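Local coordinates for protein trehalose monomycolate exporter MmpL3 (Mycobacterium tuberculosis, PDB 7NVH) that exports trehalose monomycolate, a mycolic acid carrier for the mycobacterial cell envelope, across the inner membrane, probably driven by protons as in related RND permeases, at residues Val404-Ser418 with Leu593-Val607. Numbering follows the deposited sequence.
Sequences VIIMILLIIPVGKLS and LTLGSTMGILTWIFV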
ATOM      1  N   VAL A 404     -15.645  21.751 -11.131  1.00 50.71           N
ATOM      2  CA  VAL A 404     -14.270  21.623 -11.604  1.00 50.71           C
ATOM      3  C   VAL A 404     -13.392  22.695 -10.972  1.00 50.71           C
ATOM      4  O   VAL A 404     -12.205  22.460 -10.718  1.00 50.71           O
ATOM      5  CB  VAL A 404     -14.189  21.651 -13.142  1.00 50.71           C
ATOM      6  CG1 VAL A 404     -14.956  20.483 -13.736  1.00 50.71           C
ATOM      7  CG2 VAL A 404     -14.686  22.969 -13.699  1.00 50.71           C
ATOM      8  N   ILE A 405     -13.949  23.875 -10.690  1.00 49.14           N
ATOM      9  CA  ILE A 405     -13.177  24.914 -10.012  1.00 49.14           C
ATOM     10  C   ILE A 405     -12.812  24.473  -8.601  1.00 49.14           C
ATOM     11  O   ILE A 405     -11.653  24.562  -8.184  1.00 49.14           O
ATOM     12  CB  ILE A 405     -13.952  26.243 -10.005  1.00 49.14           C
ATOM     13  CG1 ILE A 405     -13.994  26.842 -11.410  1.00 49.14           C
ATOM     14  CG2 ILE A 405     -13.330  27.216  -9.025  1.00 49.14           C
ATOM     15  CD1 ILE A 405     -14.803  28.113 -11.505  1.00 49.14           C
ATOM     16  N   ILE A 406     -13.795  23.981  -7.844  1.00 49.65           N
ATOM     17  CA  ILE A 406     -13.551  23.569  -6.467  1.00 49.65           C
ATOM     18  C   ILE A 406     -12.803  22.251  -6.380  1.00 49.65           C
ATOM     19  O   ILE A 406     -12.332  21.880  -5.300  1.00 49.65           O
ATOM     20  CB  ILE A 406     -14.882  23.474  -5.693  1.00 49.65           C
ATOM     21  CG1 ILE A 406     -14.648  23.664  -4.195  1.00 49.65           C
ATOM     22  CG2 ILE A 406     -15.554  22.140  -5.949  1.00 49.65           C
ATOM     23  CD1 ILE A 406     -14.178  25.053  -3.825  1.00 49.65           C
ATOM     24  N   MET A 407     -12.682  21.535  -7.493  1.00 51.39           N
ATOM     25  CA  MET A 407     -11.950  20.283  -7.550  1.00 51.39           C
ATOM     26  C   MET A 407     -10.540  20.462  -8.088  1.00 51.39           C
ATOM     27  O   MET A 407      -9.710  19.562  -7.929  1.00 51.39           O
ATOM     28  CB  MET A 407     -12.723  19.290  -8.426  1.00 51.39           C
ATOM     29  CG  MET A 407     -12.461  17.831  -8.161  1.00 51.39           C
ATOM     30  SD  MET A 407     -13.554  16.824  -9.180  1.00 51.39           S
ATOM     31  CE  MET A 407     -12.838  15.205  -8.955  1.00 51.39           C
ATOM     32  N   ILE A 408     -10.266  21.598  -8.728  1.00 50.87           N
ATOM     33  CA  ILE A 408      -8.900  21.968  -9.072  1.00 50.87           C
ATOM     34  C   ILE A 408      -8.221  22.641  -7.888  1.00 50.87           C
ATOM     35  O   ILE A 408      -7.034  22.418  -7.629  1.00 50.87           O
ATOM     36  CB  ILE A 408      -8.902  22.868 -10.321  1.00 50.87           C
ATOM     37  CG1 ILE A 408      -9.081  22.026 -11.584  1.00 50.87           C
ATOM     38  CG2 ILE A 408      -7.627  23.685 -10.407  1.00 50.87           C
ATOM     39  CD1 ILE A 408      -9.307  22.847 -12.830  1.00 50.87           C
ATOM     40  N   LEU A 409      -8.964  23.460  -7.140  1.00 50.25           N
ATOM     41  CA  LEU A 409      -8.414  24.091  -5.947  1.00 50.25           C
ATOM     42  C   LEU A 409      -8.021  23.071  -4.890  1.00 50.25           C
ATOM     43  O   LEU A 409      -7.208  23.384  -4.015  1.00 50.25           O
ATOM     44  CB  LEU A 409      -9.421  25.076  -5.358  1.00 50.25           C
ATOM     45  CG  LEU A 409      -9.714  26.340  -6.166  1.00 50.25           C
ATOM     46  CD1 LEU A 409     -10.241  27.439  -5.259  1.00 50.25           C
ATOM     47  CD2 LEU A 409      -8.481  26.808  -6.917  1.00 50.25           C
ATOM     48  N   LEU A 410      -8.580  21.864  -4.945  1.00 50.08           N
ATOM     49  CA  LEU A 410      -8.145  20.791  -4.066  1.00 50.08           C
ATOM     50  C   LEU A 410      -6.823  20.183  -4.503  1.00 50.08           C
ATOM     51  O   LEU A 410      -6.229  19.418  -3.738  1.00 50.08           O
ATOM     52  CB  LEU A 410      -9.212  19.701  -3.998  1.00 50.08           C
ATOM     53  CG  LEU A 410     -10.419  19.996  -3.111  1.00 50.08           C
ATOM     54  CD1 LEU A 410     -11.465  18.907  -3.254  1.00 50.08           C
ATOM     55  CD2 LEU A 410      -9.986  20.138  -1.666  1.00 50.08           C
ATOM     56  N   ILE A 411      -6.353  20.502  -5.709  1.00 51.91           N
ATOM     57  CA  ILE A 411      -5.068  19.988  -6.165  1.00 51.91           C
ATOM     58  C   ILE A 411      -3.926  20.854  -5.652  1.00 51.91           C
ATOM     59  O   ILE A 411      -2.811  20.363  -5.470  1.00 51.91           O
ATOM     60  CB  ILE A 411      -5.052  19.886  -7.700  1.00 51.91           C
ATOM     61  CG1 ILE A 411      -6.214  19.020  -8.185  1.00 51.91           C
ATOM     62  CG2 ILE A 411      -3.744  19.301  -8.194  1.00 51.91           C
ATOM     63  CD1 ILE A 411      -6.393  19.028  -9.687  1.00 51.91           C
ATOM     64  N   ILE A 412      -4.178  22.130  -5.376  1.00 50.57           N
ATOM     65  CA  ILE A 412      -3.140  23.080  -4.973  1.00 50.57           C
ATOM     66  C   ILE A 412      -2.296  22.583  -3.799  1.00 50.57           C
ATOM     67  O   ILE A 412      -1.069  22.754  -3.833  1.00 50.57           O
ATOM     68  CB  ILE A 412      -3.752  24.454  -4.657  1.00 50.57           C
ATOM     69  CG1 ILE A 412      -4.304  25.091  -5.930  1.00 50.57           C
ATOM     70  CG2 ILE A 412      -2.730  25.369  -4.016  1.00 50.57           C
ATOM     71  CD1 ILE A 412      -5.080  26.357  -5.686  1.00 50.57           C
ATOM     72  N   PRO A 413      -2.865  21.966  -2.755  1.00 51.77           N
ATOM     73  CA  PRO A 413      -2.022  21.545  -1.624  1.00 51.77           C
ATOM     74  C   PRO A 413      -0.911  20.564  -1.976  1.00 51.77           C
ATOM     75  O   PRO A 413       0.059  20.479  -1.213  1.00 51.77           O
ATOM     76  CB  PRO A 413      -3.030  20.913  -0.657  1.00 51.77           C
ATOM     77  CG  PRO A 413      -4.274  21.638  -0.923  1.00 51.77           C
ATOM     78  CD  PRO A 413      -4.294  21.850  -2.407  1.00 51.77           C
ATOM     79  N   VAL A 414      -0.998  19.824  -3.086  1.00 52.95           N
ATOM     80  CA  VAL A 414      -0.007  18.783  -3.348  1.00 52.95           C
ATOM     81  C   VAL A 414       1.370  19.365  -3.627  1.00 52.95           C
ATOM     82  O   VAL A 414       2.363  18.630  -3.614  1.00 52.95           O
ATOM     83  CB  VAL A 414      -0.424  17.883  -4.535  1.00 52.95           C
ATOM     84  CG1 VAL A 414      -0.453  18.662  -5.831  1.00 52.95           C
ATOM     85  CG2 VAL A 414       0.443  16.631  -4.642  1.00 52.95           C
ATOM     86  N   GLY A 415       1.462  20.680  -3.842  1.00 53.52           N
ATOM     87  CA  GLY A 415       2.746  21.281  -4.163  1.00 53.52           C
ATOM     88  C   GLY A 415       3.789  21.047  -3.088  1.00 53.52           C
ATOM     89  O   GLY A 415       4.975  20.887  -3.386  1.00 53.52           O
ATOM     90  N   LYS A 416       3.365  21.021  -1.829  1.00 54.85           N
ATOM     91  CA  LYS A 416       4.266  20.740  -0.714  1.00 54.85           C
ATOM     92  C   LYS A 416       4.178  19.259  -0.349  1.00 54.85           C
ATOM     93  O   LYS A 416       3.698  18.873   0.715  1.00 54.85           O
ATOM     94  CB  LYS A 416       3.928  21.632   0.477  1.00 54.85           C
ATOM     95  CG  LYS A 416       3.854  23.123   0.168  1.00 54.85           C
ATOM     96  CD  LYS A 416       4.953  23.581  -0.781  1.00 54.85           C
ATOM     97  CE  LYS A 416       5.008  25.100  -0.861  1.00 54.85           C
ATOM     98  NZ  LYS A 416       5.593  25.576  -2.145  1.00 54.85           N
ATOM     99  N   LEU A 417       4.664  18.421  -1.265  1.00 56.67           N
ATOM    100  CA  LEU A 417       4.551  16.976  -1.084  1.00 56.67           C
ATOM    101  C   LEU A 417       5.628  16.446  -0.143  1.00 56.67           C
ATOM    102  O   LEU A 417       5.320  15.902   0.922  1.00 56.67           O
ATOM    103  CB  LEU A 417       4.619  16.269  -2.437  1.00 56.67           C
ATOM    104  CG  LEU A 417       4.288  14.779  -2.414  1.00 56.67           C
ATOM    105  CD1 LEU A 417       2.870  14.562  -1.925  1.00 56.67           C
ATOM    106  CD2 LEU A 417       4.478  14.170  -3.792  1.00 56.67           C
ATOM    107  N   SER A 418       6.899  16.596  -0.524  1.00 58.00           N
ATOM    108  CA  SER A 418       8.037  16.283   0.343  1.00 58.00           C
ATOM    109  C   SER A 418       8.011  14.818   0.792  1.00 58.00           C
ATOM    110  O   SER A 418       7.756  14.497   1.952  1.00 58.00           O
ATOM    111  CB  SER A 418       8.077  17.227   1.551  1.00 58.00           C
ATOM    112  OG  SER A 418       7.206  16.778   2.572  1.00 58.00           O
ATOM    113  N   LEU A 593      -8.715  14.055 -12.628  1.00 53.56           N
ATOM    114  CA  LEU A 593      -9.102  15.122 -11.709  1.00 53.56           C
ATOM    115  C   LEU A 593      -9.336  14.583 -10.303  1.00 53.56           C
ATOM    116  O   LEU A 593      -8.918  15.199  -9.313  1.00 53.56           O
ATOM    117  CB  LEU A 593     -10.349  15.832 -12.232  1.00 53.56           C
ATOM    118  CG  LEU A 593     -10.508  17.295 -11.830  1.00 53.56           C
ATOM    119  CD1 LEU A 593      -9.352  18.115 -12.364  1.00 53.56           C
ATOM    120  CD2 LEU A 593     -11.828  17.834 -12.345  1.00 53.56           C
ATOM    121  N   THR A 594     -10.005  13.432 -10.194  1.00 54.66           N
ATOM    122  CA  THR A 594     -10.235  12.828  -8.886  1.00 54.66           C
ATOM    123  C   THR A 594      -8.924  12.440  -8.219  1.00 54.66           C
ATOM    124  O   THR A 594      -8.752  12.641  -7.012  1.00 54.66           O
ATOM    125  CB  THR A 594     -11.146  11.609  -9.019  1.00 54.66           C
ATOM    126  OG1 THR A 594     -12.344  11.980  -9.711  1.00 54.66           O
ATOM    127  CG2 THR A 594     -11.512  11.067  -7.649  1.00 54.66           C
ATOM    128  N   LEU A 595      -7.988  11.885  -8.989  1.00 53.71           N
ATOM    129  CA  LEU A 595      -6.686  11.530  -8.435  1.00 53.71           C
ATOM    130  C   LEU A 595      -5.945  12.763  -7.938  1.00 53.71           C
ATOM    131  O   LEU A 595      -5.349  12.744  -6.854  1.00 53.71           O
ATOM    132  CB  LEU A 595      -5.859  10.797  -9.487  1.00 53.71           C
ATOM    133  CG  LEU A 595      -4.414  10.464  -9.127  1.00 53.71           C
ATOM    134  CD1 LEU A 595      -4.343   9.720  -7.806  1.00 53.71           C
ATOM    135  CD2 LEU A 595      -3.782   9.654 -10.239  1.00 53.71           C
ATOM    136  N   GLY A 596      -5.969  13.843  -8.718  1.00 52.48           N
ATOM    137  CA  GLY A 596      -5.311  15.065  -8.286  1.00 52.48           C
ATOM    138  C   GLY A 596      -5.907  15.625  -7.010  1.00 52.48           C
ATOM    139  O   GLY A 596      -5.179  16.016  -6.093  1.00 52.48           O
ATOM    140  N   SER A 597      -7.238  15.662  -6.928  1.00 52.64           N
ATOM    141  CA  SER A 597      -7.883  16.169  -5.722  1.00 52.64           C
ATOM    142  C   SER A 597      -7.598  15.278  -4.520  1.00 52.64           C
ATOM    143  O   SER A 597      -7.386  15.776  -3.407  1.00 52.64           O
ATOM    144  CB  SER A 597      -9.385  16.301  -5.948  1.00 52.64           C
ATOM    145  OG  SER A 597      -9.644  17.116  -7.074  1.00 52.64           O
ATOM    146  N   THR A 598      -7.595  13.959  -4.720  1.00 52.90           N
ATOM    147  CA  THR A 598      -7.295  13.045  -3.625  1.00 52.90           C
ATOM    148  C   THR A 598      -5.875  13.242  -3.119  1.00 52.90           C
ATOM    149  O   THR A 598      -5.640  13.266  -1.906  1.00 52.90           O
ATOM    150  CB  THR A 598      -7.505  11.602  -4.079  1.00 52.90           C
ATOM    151  OG1 THR A 598      -8.894  11.386  -4.350  1.00 52.90           O
ATOM    152  CG2 THR A 598      -7.048  10.633  -3.004  1.00 52.90           C
ATOM    153  N   MET A 599      -4.912  13.388  -4.031  1.00 53.16           N
ATOM    154  CA  MET A 599      -3.535  13.612  -3.605  1.00 53.16           C
ATOM    155  C   MET A 599      -3.390  14.952  -2.897  1.00 53.16           C
ATOM    156  O   MET A 599      -2.645  15.062  -1.916  1.00 53.16           O
ATOM    157  CB  MET A 599      -2.591  13.525  -4.803  1.00 53.16           C
ATOM    158  CG  MET A 599      -2.189  12.105  -5.158  1.00 53.16           C
ATOM    159  SD  MET A 599      -0.814  12.028  -6.320  1.00 53.16           S
ATOM    160  CE  MET A 599      -1.296  13.277  -7.511  1.00 53.16           C
ATOM    161  N   GLY A 600      -4.098  15.979  -3.368  1.00 51.73           N
ATOM    162  CA  GLY A 600      -4.062  17.258  -2.681  1.00 51.73           C
ATOM    163  C   GLY A 600      -4.614  17.180  -1.271  1.00 51.73           C
ATOM    164  O   GLY A 600      -4.033  17.733  -0.335  1.00 51.73           O
ATOM    165  N   ILE A 601      -5.738  16.482  -1.098  1.00 51.24           N
ATOM    166  CA  ILE A 601      -6.319  16.321   0.233  1.00 51.24           C
ATOM    167  C   ILE A 601      -5.383  15.526   1.132  1.00 51.24           C
ATOM    168  O   ILE A 601      -5.182  15.866   2.307  1.00 51.24           O
ATOM    169  CB  ILE A 601      -7.707  15.660   0.132  1.00 51.24           C
ATOM    170  CG1 ILE A 601      -8.764  16.697  -0.245  1.00 51.24           C
ATOM    171  CG2 ILE A 601      -8.077  14.977   1.435  1.00 51.24           C
ATOM    172  CD1 ILE A 601     -10.018  16.096  -0.832  1.00 51.24           C
ATOM    173  N   LEU A 602      -4.792  14.454   0.596  1.00 52.22           N
ATOM    174  CA  LEU A 602      -3.860  13.651   1.379  1.00 52.22           C
ATOM    175  C   LEU A 602      -2.670  14.479   1.833  1.00 52.22           C
ATOM    176  O   LEU A 602      -2.239  14.375   2.985  1.00 52.22           O
ATOM    177  CB  LEU A 602      -3.384  12.452   0.565  1.00 52.22           C
ATOM    178  CG  LEU A 602      -4.342  11.272   0.447  1.00 52.22           C
ATOM    179  CD1 LEU A 602      -3.625  10.085  -0.167  1.00 52.22           C
ATOM    180  CD2 LEU A 602      -4.907  10.918   1.808  1.00 52.22           C
ATOM    181  N   THR A 603      -2.116  15.299   0.940  1.00 51.93           N
ATOM    182  CA  THR A 603      -1.007  16.160   1.332  1.00 51.93           C
ATOM    183  C   THR A 603      -1.439  17.151   2.402  1.00 51.93           C
ATOM    184  O   THR A 603      -0.760  17.314   3.420  1.00 51.93           O
ATOM    185  CB  THR A 603      -0.452  16.893   0.114  1.00 51.93           C
ATOM    186  OG1 THR A 603       0.041  15.939  -0.833  1.00 51.93           O
ATOM    187  CG2 THR A 603       0.674  17.814   0.529  1.00 51.93           C
ATOM    188  N   TRP A 604      -2.594  17.790   2.208  1.00 50.94           N
ATOM    189  CA  TRP A 604      -3.052  18.792   3.163  1.00 50.94           C
ATOM    190  C   TRP A 604      -3.288  18.198   4.542  1.00 50.94           C
ATOM    191  O   TRP A 604      -3.111  18.887   5.550  1.00 50.94           O
ATOM    192  CB  TRP A 604      -4.330  19.456   2.654  1.00 50.94           C
ATOM    193  CG  TRP A 604      -4.817  20.563   3.526  1.00 50.94           C
ATOM    194  CD1 TRP A 604      -4.303  21.821   3.618  1.00 50.94           C
ATOM    195  CD2 TRP A 604      -5.927  20.517   4.428  1.00 50.94           C
ATOM    196  NE1 TRP A 604      -5.020  22.561   4.523  1.00 50.94           N
ATOM    197  CE2 TRP A 604      -6.024  21.781   5.034  1.00 50.94           C
ATOM    198  CE3 TRP A 604      -6.848  19.528   4.781  1.00 50.94           C
ATOM    199  CZ2 TRP A 604      -7.003  22.084   5.974  1.00 50.94           C
ATOM    200  CZ3 TRP A 604      -7.818  19.829   5.715  1.00 50.94           C
ATOM    201  CH2 TRP A 604      -7.889  21.096   6.301  1.00 50.94           C
ATOM    202  N   ILE A 605      -3.684  16.934   4.610  1.00 50.97           N
ATOM    203  CA  ILE A 605      -3.999  16.339   5.905  1.00 50.97           C
ATOM    204  C   ILE A 605      -2.773  15.709   6.554  1.00 50.97           C
ATOM    205  O   ILE A 605      -2.530  15.907   7.746  1.00 50.97           O
ATOM    206  CB  ILE A 605      -5.145  15.324   5.749  1.00 50.97           C
ATOM    207  CG1 ILE A 605      -6.457  16.071   5.519  1.00 50.97           C
ATOM    208  CG2 ILE A 605      -5.251  14.439   6.973  1.00 50.97           C
ATOM    209  CD1 ILE A 605      -7.624  15.183   5.243  1.00 50.97           C
ATOM    210  N   PHE A 606      -1.970  14.960   5.802  1.00 52.51           N
ATOM    211  CA  PHE A 606      -0.879  14.190   6.384  1.00 52.51           C
ATOM    212  C   PHE A 606       0.465  14.902   6.338  1.00 52.51           C
ATOM    213  O   PHE A 606       1.261  14.755   7.268  1.00 52.51           O
ATOM    214  CB  PHE A 606      -0.771  12.835   5.681  1.00 52.51           C
ATOM    215  CG  PHE A 606      -1.935  11.933   5.952  1.00 52.51           C
ATOM    216  CD1 PHE A 606      -1.934  11.095   7.051  1.00 52.51           C
ATOM    217  CD2 PHE A 606      -3.043  11.945   5.128  1.00 52.51           C
ATOM    218  CE1 PHE A 606      -3.008  10.277   7.311  1.00 52.51           C
ATOM    219  CE2 PHE A 606      -4.119  11.129   5.386  1.00 52.51           C
ATOM    220  CZ  PHE A 606      -4.103  10.295   6.479  1.00 52.51           C
ATOM    221  N   VAL A 607       0.751  15.669   5.291  1.00 51.95           N
ATOM    222  CA  VAL A 607       2.011  16.400   5.223  1.00 51.95           C
ATOM    223  C   VAL A 607       1.901  17.749   5.914  1.00 51.95           C
ATOM    224  O   VAL A 607       2.714  18.085   6.777  1.00 51.95           O
ATOM    225  CB  VAL A 607       2.463  16.554   3.759  1.00 51.95           C
ATOM    226  CG1 VAL A 607       3.707  17.417   3.684  1.00 51.95           C
ATOM    227  CG2 VAL A 607       2.719  15.197   3.139  1.00 51.95           C
TER
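Met407 reaches from the helix 401-408 onto the flank of helix 582-607. Its CB lies 4.0 Å from Ser597 OG, and with CG anti to the backbone N (chi1 -156°) CG also lies beside this hydroxyl. The chain is extended beyond CG, which brings SD to Leu593 CD2, 3.7 Å away, and lays CE against CA and OG1 of Thr594, whose hydroxyl bonds to Met590 O. Ser597 OG in turn donates to Met407 O at 2.6 Å, in the carbonyl plane and on a lone pair, the one hydrogen bond that joins the two segments. Residues 409-411 keep helical backbone angles without the regular bonds, and a 3-10 turn follows at 412-415. Leu410 O receives a CA-H...O contact from Gly600 (CA to O 3.2 Å), and CG1 of Ile411 rests on the backbone at Gly596, while Leu410 CD2 meets Ile601 CG1. Farther along, Thr603 turns its CG2 to the carbonyl oxygens of Pro413 and Lys416; its OG1 bonds to Met599 O within its own helix. Both helices probably lie in the membrane domain, as in RND permeases. Because Ile411 N bonds to Ile408 O instead of Met407 O, Ser597 supplies that carbonyl with a donor in a largely apolar interface.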